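Local coordinates for protein guanine nucleotide exchange factor p115rhogef (Homo sapiens, PDB 1IAP) that activates Rho as a guanine nucleotide exchange factor, its N-terminal RGS-like domain probably binding activated G-protein alpha subunits, at residues S3-Q6 against Q10-R13; D57-F62 against E80-R85; H159-Q164 against A176-I181. All blocks are in the same frame, centred on the assembly; numbering follows the deposited sequence.

The three contacts belong to one all-helical RGS-like domain and follow one another along the chain, each closing before the next opens. Contact 1 folds the N-terminal turn onto the short helix 8-11. Contact 2 joins helix 48-63 to the end of helix 75-81 at the surface, on the opposite side of the chain's centre; the centres of contacts 1 and 2 lie about 29 Å apart. Contact 3 pairs helices 142-162 and 171-187. Its nearest atoms come within about 5 Å of those of contact 2 and about 10 Å of those of contact 1, without touching either. Helix 15-28 packs against both contact 1 and contact 3.

Contact 1: residues S3-Q6 against Q10-R13; sequences SQFQ and QVKR
Phe5 and Val11 are brought together by their first torsions: the phenyl carbon CG of Phe5 stands beside its own backbone N (chi1 -58°), while Val11, with CG1 held between N and the carbonyl carbon (chi1 75°), sends CG2 out opposite its N. The setting is the start of an all-helical RGS-like domain, where a type I beta turn from Ser3 to Gln6 folds back on the short helix 8-11. Phe5 CE2 approaches Val11 CG2 to 3.9 Å, the methyl reaching the ring at a slant. A flat ring and a branched apolar chain suit this buried place, where Leu21 of helix 15-28 touches both and Phe116 meets the ring from another helix.

The backbone comes closer still. Gln4 O lies 3.1 Å from Val11 CB, and although Val11 N is also near, its angle is too poor for a hydrogen bond, so the carbonyl oxygen simply lies tight against the CB of the valine. The aliphatic CB of Gln10 lies 3.8 Å from Gln4 O and borders the same carbonyl. Toward the surface, the aliphatic parts of Gln6 and Gln10 run side by side and point the same way, long chains that can cover backbone. The turn's own closing bond, Gln6 N to Ser3 O, is weak at 3.4 Å. Gln4 turns its amide back on the chain: Ser3 N donates to Gln4 OE1 over 3.2 Å, arriving 42° above the carbonyl plane.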
# COMPACT_ATOMS: atom_id res chain seq x y z
N SER A 3 0.81 -18.39 3.04
CA SER A 3 -0.20 -17.98 2.01
C SER A 3 -0.55 -16.49 2.14
O SER A 3 -1.55 -16.03 1.57
CB SER A 3 -1.47 -18.83 2.12
OG SER A 3 -2.09 -18.66 3.38
N GLN A 4 0.27 -15.73 2.88
CA GLN A 4 0.04 -14.29 3.05
C GLN A 4 0.22 -13.53 1.74
O GLN A 4 -0.28 -12.42 1.58
CB GLN A 4 0.99 -13.71 4.10
CG GLN A 4 0.76 -14.18 5.53
CD GLN A 4 1.57 -15.40 5.90
OE1 GLN A 4 2.02 -16.15 5.04
NE2 GLN A 4 1.77 -15.60 7.20
N PHE A 5 0.92 -14.15 0.79
CA PHE A 5 1.20 -13.50 -0.49
C PHE A 5 0.37 -13.99 -1.68
O PHE A 5 0.65 -13.63 -2.83
CB PHE A 5 2.69 -13.60 -0.81
CG PHE A 5 3.58 -12.98 0.23
CD1 PHE A 5 4.38 -13.78 1.04
CD2 PHE A 5 3.63 -11.60 0.39
CE1 PHE A 5 5.21 -13.21 2.01
CE2 PHE A 5 4.45 -11.02 1.36
CZ PHE A 5 5.25 -11.83 2.17
N GLN A 6 -0.65 -14.79 -1.42
CA GLN A 6 -1.52 -15.30 -2.48
C GLN A 6 -2.34 -14.19 -3.12
O GLN A 6 -2.66 -14.26 -4.31
CB GLN A 6 -2.44 -16.40 -1.95
CG GLN A 6 -1.72 -17.69 -1.56
CD GLN A 6 -0.99 -18.33 -2.73
OE1 GLN A 6 -1.61 -18.76 -3.70
NE2 GLN A 6 0.34 -18.38 -2.65
N GLN A 10 -5.13 -10.84 1.34
CA GLN A 10 -4.45 -11.58 2.39
C GLN A 10 -3.25 -10.85 2.99
O GLN A 10 -3.04 -10.88 4.20
CB GLN A 10 -4.02 -12.95 1.88
CG GLN A 10 -5.19 -13.84 1.49
CD GLN A 10 -4.75 -15.15 0.88
OE1 GLN A 10 -4.34 -16.07 1.59
NE2 GLN A 10 -4.84 -15.25 -0.44
N VAL A 11 -2.46 -10.18 2.15
CA VAL A 11 -1.28 -9.46 2.62
C VAL A 11 -1.55 -8.09 3.26
O VAL A 11 -0.82 -7.66 4.15
CB VAL A 11 -0.21 -9.31 1.49
CG1 VAL A 11 -0.62 -8.24 0.49
CG2 VAL A 11 1.16 -9.01 2.09
N LYS A 12 -2.63 -7.43 2.83
CA LYS A 12 -2.96 -6.11 3.34
C LYS A 12 -3.15 -6.04 4.86
O LYS A 12 -3.06 -4.97 5.44
CB LYS A 12 -4.23 -5.57 2.65
CG LYS A 12 -5.50 -6.26 3.09
CD LYS A 12 -6.74 -5.66 2.45
CE LYS A 12 -8.00 -6.23 3.10
NZ LYS A 12 -9.25 -5.74 2.46
N ARG A 13 -3.41 -7.19 5.48
CA ARG A 13 -3.63 -7.28 6.92
C ARG A 13 -2.43 -7.77 7.72
O ARG A 13 -2.45 -7.77 8.95
CB ARG A 13 -4.82 -8.21 7.20
CG ARG A 13 -6.04 -7.91 6.36
CD ARG A 13 -7.15 -8.93 6.59
NE ARG A 13 -8.29 -8.68 5.71
CZ ARG A 13 -9.27 -9.55 5.49
NH1 ARG A 13 -9.26 -10.74 6.09
NH2 ARG A 13 -10.26 -9.25 4.66

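Contact 2: residues D57-F62 against E80-R85; sequences DFYHSF and ELDRTR
Tyr59 reaches for Leu81 from the moment its side chain leaves the backbone: the bond to CB already points at the other segment, and CG stands opposite the backbone N (chi1 169°), carrying the ring outward from helix 48-63. Along one edge of the ring, Tyr59 CD1 lies 3.9 Å and Tyr59 CE1 3.8 Å from a single methyl, Leu81 CD1, which sits near the ring plane. The leucine therefore meets an edge, and the two side chains slide past each other in opposite directions. On the other edge Tyr59 CD2 stands 3.8 Å above the middle of the His60 imidazole, so the neighbouring residue on the same helix flanks the ring there. The tip, Tyr59 OH, comes to 4.4 Å from Asp82 OD1, too long for a hydrogen bond.

In this helical RGS-like domain the two segments make a small surface contact between helix 48-63 and the end of helix 75-81. Tyrosine fits such a border, with apolar carbons for the leucine and a hydroxyl tip at the surface. Leu81 also touches Leu63 and Phe97. From Leu81 to Thr84 the chain makes a type I beta turn, and Glu80 O is gripped twice, by Arg83 N and, from the opposite face of the carbonyl plane, by the hydroxyl of Thr84, whose OG1 donates to Glu80 O over 2.7 Å.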
# COMPACT_ATOMS: atom_id res chain seq x y z
N ASP A 57 -6.75 13.53 -0.48
CA ASP A 57 -5.32 13.21 -0.37
C ASP A 57 -5.00 12.10 -1.36
O ASP A 57 -3.98 12.13 -2.05
CB ASP A 57 -4.97 12.73 1.05
CG ASP A 57 -5.09 13.83 2.09
OD1 ASP A 57 -5.10 15.03 1.74
OD2 ASP A 57 -5.16 13.48 3.29
N PHE A 58 -5.89 11.11 -1.41
CA PHE A 58 -5.76 9.97 -2.31
C PHE A 58 -5.73 10.49 -3.74
O PHE A 58 -4.95 10.02 -4.57
CB PHE A 58 -6.95 9.02 -2.10
CG PHE A 58 -7.01 7.86 -3.05
CD1 PHE A 58 -6.42 6.64 -2.71
CD2 PHE A 58 -7.71 7.95 -4.25
CE1 PHE A 58 -6.53 5.53 -3.55
CE2 PHE A 58 -7.82 6.85 -5.10
CZ PHE A 58 -7.23 5.63 -4.75
N TYR A 59 -6.58 11.48 -4.03
CA TYR A 59 -6.62 12.09 -5.35
C TYR A 59 -5.29 12.76 -5.67
O TYR A 59 -4.69 12.50 -6.71
CB TYR A 59 -7.77 13.12 -5.44
CG TYR A 59 -7.72 13.98 -6.68
CD1 TYR A 59 -8.22 13.52 -7.89
CD2 TYR A 59 -7.14 15.25 -6.64
CE1 TYR A 59 -8.14 14.30 -9.05
CE2 TYR A 59 -7.05 16.03 -7.79
CZ TYR A 59 -7.55 15.55 -8.98
OH TYR A 59 -7.46 16.33 -10.11
N HIS A 60 -4.82 13.61 -4.76
CA HIS A 60 -3.57 14.33 -4.97
C HIS A 60 -2.34 13.44 -5.07
O HIS A 60 -1.38 13.78 -5.76
CB HIS A 60 -3.39 15.40 -3.89
CG HIS A 60 -4.36 16.54 -4.01
ND1 HIS A 60 -4.37 17.41 -5.08
CD2 HIS A 60 -5.38 16.93 -3.20
CE1 HIS A 60 -5.35 18.28 -4.93
NE2 HIS A 60 -5.98 18.01 -3.80
N SER A 61 -2.38 12.29 -4.40
CA SER A 61 -1.26 11.36 -4.40
C SER A 61 -1.21 10.38 -5.57
O SER A 61 -0.12 10.07 -6.07
CB SER A 61 -1.24 10.55 -3.09
OG SER A 61 -0.92 11.36 -1.98
N PHE A 62 -2.37 9.90 -6.02
CA PHE A 62 -2.40 8.90 -7.08
C PHE A 62 -3.14 9.20 -8.37
O PHE A 62 -2.89 8.53 -9.38
CB PHE A 62 -2.98 7.59 -6.52
CG PHE A 62 -2.34 7.14 -5.24
CD1 PHE A 62 -3.01 7.28 -4.03
CD2 PHE A 62 -1.07 6.57 -5.24
CE1 PHE A 62 -2.42 6.87 -2.83
CE2 PHE A 62 -0.47 6.16 -4.05
CZ PHE A 62 -1.15 6.31 -2.85
N GLU A 80 -14.51 12.48 -15.43
CA GLU A 80 -15.48 12.90 -14.42
C GLU A 80 -14.86 13.73 -13.31
O GLU A 80 -15.47 14.69 -12.83
CB GLU A 80 -16.18 11.68 -13.82
CG GLU A 80 -17.07 10.93 -14.81
CD GLU A 80 -17.75 9.73 -14.18
OE1 GLU A 80 -18.82 9.91 -13.56
OE2 GLU A 80 -17.22 8.61 -14.31
N LEU A 81 -13.64 13.38 -12.89
CA LEU A 81 -12.95 14.12 -11.85
C LEU A 81 -12.70 15.56 -12.28
O LEU A 81 -12.91 16.50 -11.50
CB LEU A 81 -11.62 13.45 -11.49
CG LEU A 81 -11.75 12.22 -10.58
CD1 LEU A 81 -10.41 11.54 -10.42
CD2 LEU A 81 -12.31 12.64 -9.23
N ASP A 82 -12.27 15.73 -13.53
CA ASP A 82 -12.00 17.06 -14.06
C ASP A 82 -13.26 17.90 -14.24
O ASP A 82 -13.18 19.09 -14.57
CB ASP A 82 -11.24 16.96 -15.39
CG ASP A 82 -9.87 16.32 -15.24
OD1 ASP A 82 -9.38 16.20 -14.09
OD2 ASP A 82 -9.27 15.94 -16.27
N ARG A 83 -14.42 17.29 -14.01
CA ARG A 83 -15.69 17.98 -14.16
C ARG A 83 -16.53 17.97 -12.89
O ARG A 83 -17.66 18.46 -12.88
CB ARG A 83 -16.48 17.37 -15.32
CG ARG A 83 -15.87 17.70 -16.67
CD ARG A 83 -16.22 16.68 -17.73
NE ARG A 83 -15.56 17.00 -18.99
CZ ARG A 83 -14.25 16.92 -19.20
NH1 ARG A 83 -13.44 16.51 -18.23
NH2 ARG A 83 -13.74 17.32 -20.35
N THR A 84 -15.98 17.42 -11.81
CA THR A 84 -16.70 17.35 -10.55
C THR A 84 -15.98 18.13 -9.45
O THR A 84 -14.79 17.93 -9.20
CB THR A 84 -16.92 15.89 -10.09
OG1 THR A 84 -17.54 15.15 -11.14
CG2 THR A 84 -17.82 15.85 -8.87
N ARG A 85 -16.71 19.04 -8.83
CA ARG A 85 -16.20 19.87 -7.75
C ARG A 85 -16.10 19.02 -6.47
O ARG A 85 -16.93 18.13 -6.25
CB ARG A 85 -17.14 21.05 -7.54
CG ARG A 85 -16.66 22.08 -6.55
CD ARG A 85 -17.59 23.28 -6.46
NE ARG A 85 -17.09 24.28 -5.53
CZ ARG A 85 -17.61 24.53 -4.33
NH1 ARG A 85 -18.68 23.85 -3.91
NH2 ARG A 85 -17.05 25.42 -3.53

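Contact 3: residues H159-Q164 against A176-I181; sequences HLEEMQ and AVVNAI
Leu160 and Ile181 meet methyl to methyl, with Leu160 CD2 3.6 Å from Ile181 CD1 and the two side chains crossing at about a right angle. Beside them Val178 touches two partners, one with each methyl: Val178 CG2 lies 3.8 Å from Gln164 CG, and Val178 CG1 is 4.2 Å from Glu161 CG. Both polar residues thus offer their methylenes here, the aliphatic part of a long chain suiting an edge where the core gives way to surface. Gln164 is extended, with CG opposite its backbone N (chi1 -177°), which lays the chain across the valine; its amide NE2 is hydrogen-bonded to Ser174 OG just ahead of segment 176-181.

Further out, Met19 of helix 15-28 touches both Leu160 and Ile181, and Leu35 of helix 32-43 backs the isoleucine, while Ile167 in the intervening loop touches Val178. The contact joins helices 142-162 and 171-187, successive helices of the RGS-like fold. No hydrogen bond crosses between the two segments, so what holds them together here is probably dispersion and the burial of apolar carbon, with the Gln164 bond to Ser174 alongside.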
# COMPACT_ATOMS: atom_id res chain seq x y z
N HIS A 159 14.04 0.42 8.72
CA HIS A 159 15.10 0.07 7.79
C HIS A 159 14.85 0.62 6.39
O HIS A 159 15.78 1.09 5.73
CB HIS A 159 15.27 -1.45 7.72
CG HIS A 159 16.52 -1.89 7.03
ND1 HIS A 159 16.61 -2.01 5.66
CD2 HIS A 159 17.73 -2.23 7.52
CE1 HIS A 159 17.82 -2.42 5.33
NE2 HIS A 159 18.52 -2.56 6.44
N LEU A 160 13.60 0.59 5.93
CA LEU A 160 13.27 1.09 4.61
C LEU A 160 13.50 2.60 4.54
O LEU A 160 14.00 3.11 3.54
CB LEU A 160 11.83 0.75 4.24
CG LEU A 160 11.36 1.18 2.84
CD1 LEU A 160 12.38 0.78 1.77
CD2 LEU A 160 10.01 0.57 2.54
N GLU A 161 13.16 3.30 5.63
CA GLU A 161 13.35 4.75 5.69
C GLU A 161 14.83 5.10 5.63
O GLU A 161 15.23 6.08 4.98
CB GLU A 161 12.72 5.33 6.95
CG GLU A 161 12.77 6.85 6.99
CD GLU A 161 12.11 7.44 8.22
OE1 GLU A 161 11.03 6.95 8.61
OE2 GLU A 161 12.67 8.41 8.78
N GLU A 162 15.65 4.31 6.32
CA GLU A 162 17.09 4.53 6.34
C GLU A 162 17.64 4.37 4.93
O GLU A 162 18.48 5.16 4.49
CB GLU A 162 17.77 3.55 7.30
CG GLU A 162 17.41 3.79 8.75
CD GLU A 162 18.12 2.86 9.73
OE1 GLU A 162 18.48 1.72 9.34
OE2 GLU A 162 18.30 3.27 10.89
N MET A 163 17.15 3.36 4.20
CA MET A 163 17.59 3.10 2.84
C MET A 163 16.70 3.80 1.81
O MET A 163 16.62 3.37 0.65
CB MET A 163 17.60 1.59 2.56
CG MET A 163 18.54 0.80 3.46
SD MET A 163 20.26 1.32 3.33
CE MET A 163 20.44 2.33 4.83
N GLN A 164 16.05 4.87 2.24
CA GLN A 164 15.14 5.64 1.38
C GLN A 164 15.69 5.96 -0.00
O GLN A 164 14.98 5.84 -1.00
CB GLN A 164 14.75 6.95 2.08
CG GLN A 164 13.76 7.78 1.30
CD GLN A 164 13.50 9.14 1.92
OE1 GLN A 164 13.51 9.29 3.14
NE2 GLN A 164 13.27 10.13 1.07
N ALA A 176 7.72 10.35 -1.13
CA ALA A 176 6.30 10.05 -1.33
C ALA A 176 6.00 8.59 -0.98
O ALA A 176 4.96 8.28 -0.40
CB ALA A 176 5.90 10.34 -2.78
N VAL A 177 6.93 7.71 -1.33
CA VAL A 177 6.78 6.28 -1.05
C VAL A 177 6.86 6.02 0.45
O VAL A 177 6.03 5.31 1.01
CB VAL A 177 7.87 5.46 -1.78
CG1 VAL A 177 7.88 4.02 -1.28
CG2 VAL A 177 7.61 5.49 -3.28
N VAL A 178 7.85 6.61 1.11
CA VAL A 178 8.00 6.44 2.55
C VAL A 178 6.77 6.97 3.30
O VAL A 178 6.24 6.29 4.19
CB VAL A 178 9.29 7.09 3.07
CG1 VAL A 178 9.29 7.16 4.60
CG2 VAL A 178 10.49 6.29 2.59
N ASN A 179 6.29 8.15 2.91
CA ASN A 179 5.10 8.74 3.53
C ASN A 179 3.89 7.84 3.32
O ASN A 179 3.12 7.58 4.25
CB ASN A 179 4.80 10.11 2.90
CG ASN A 179 5.82 11.16 3.26
OD1 ASN A 179 6.58 10.99 4.21
ND2 ASN A 179 5.83 12.26 2.52
N ALA A 180 3.73 7.36 2.10
CA ALA A 180 2.62 6.49 1.75
C ALA A 180 2.62 5.21 2.56
O ALA A 180 1.58 4.78 3.07
CB ALA A 180 2.65 6.18 0.25
N ILE A 181 3.79 4.57 2.67
CA ILE A 181 3.89 3.34 3.45
C ILE A 181 3.64 3.67 4.92
O ILE A 181 2.90 2.97 5.60
CB ILE A 181 5.27 2.65 3.25
CG1 ILE A 181 5.37 2.12 1.82
CG2 ILE A 181 5.44 1.50 4.23
CD1 ILE A 181 6.77 1.71 1.40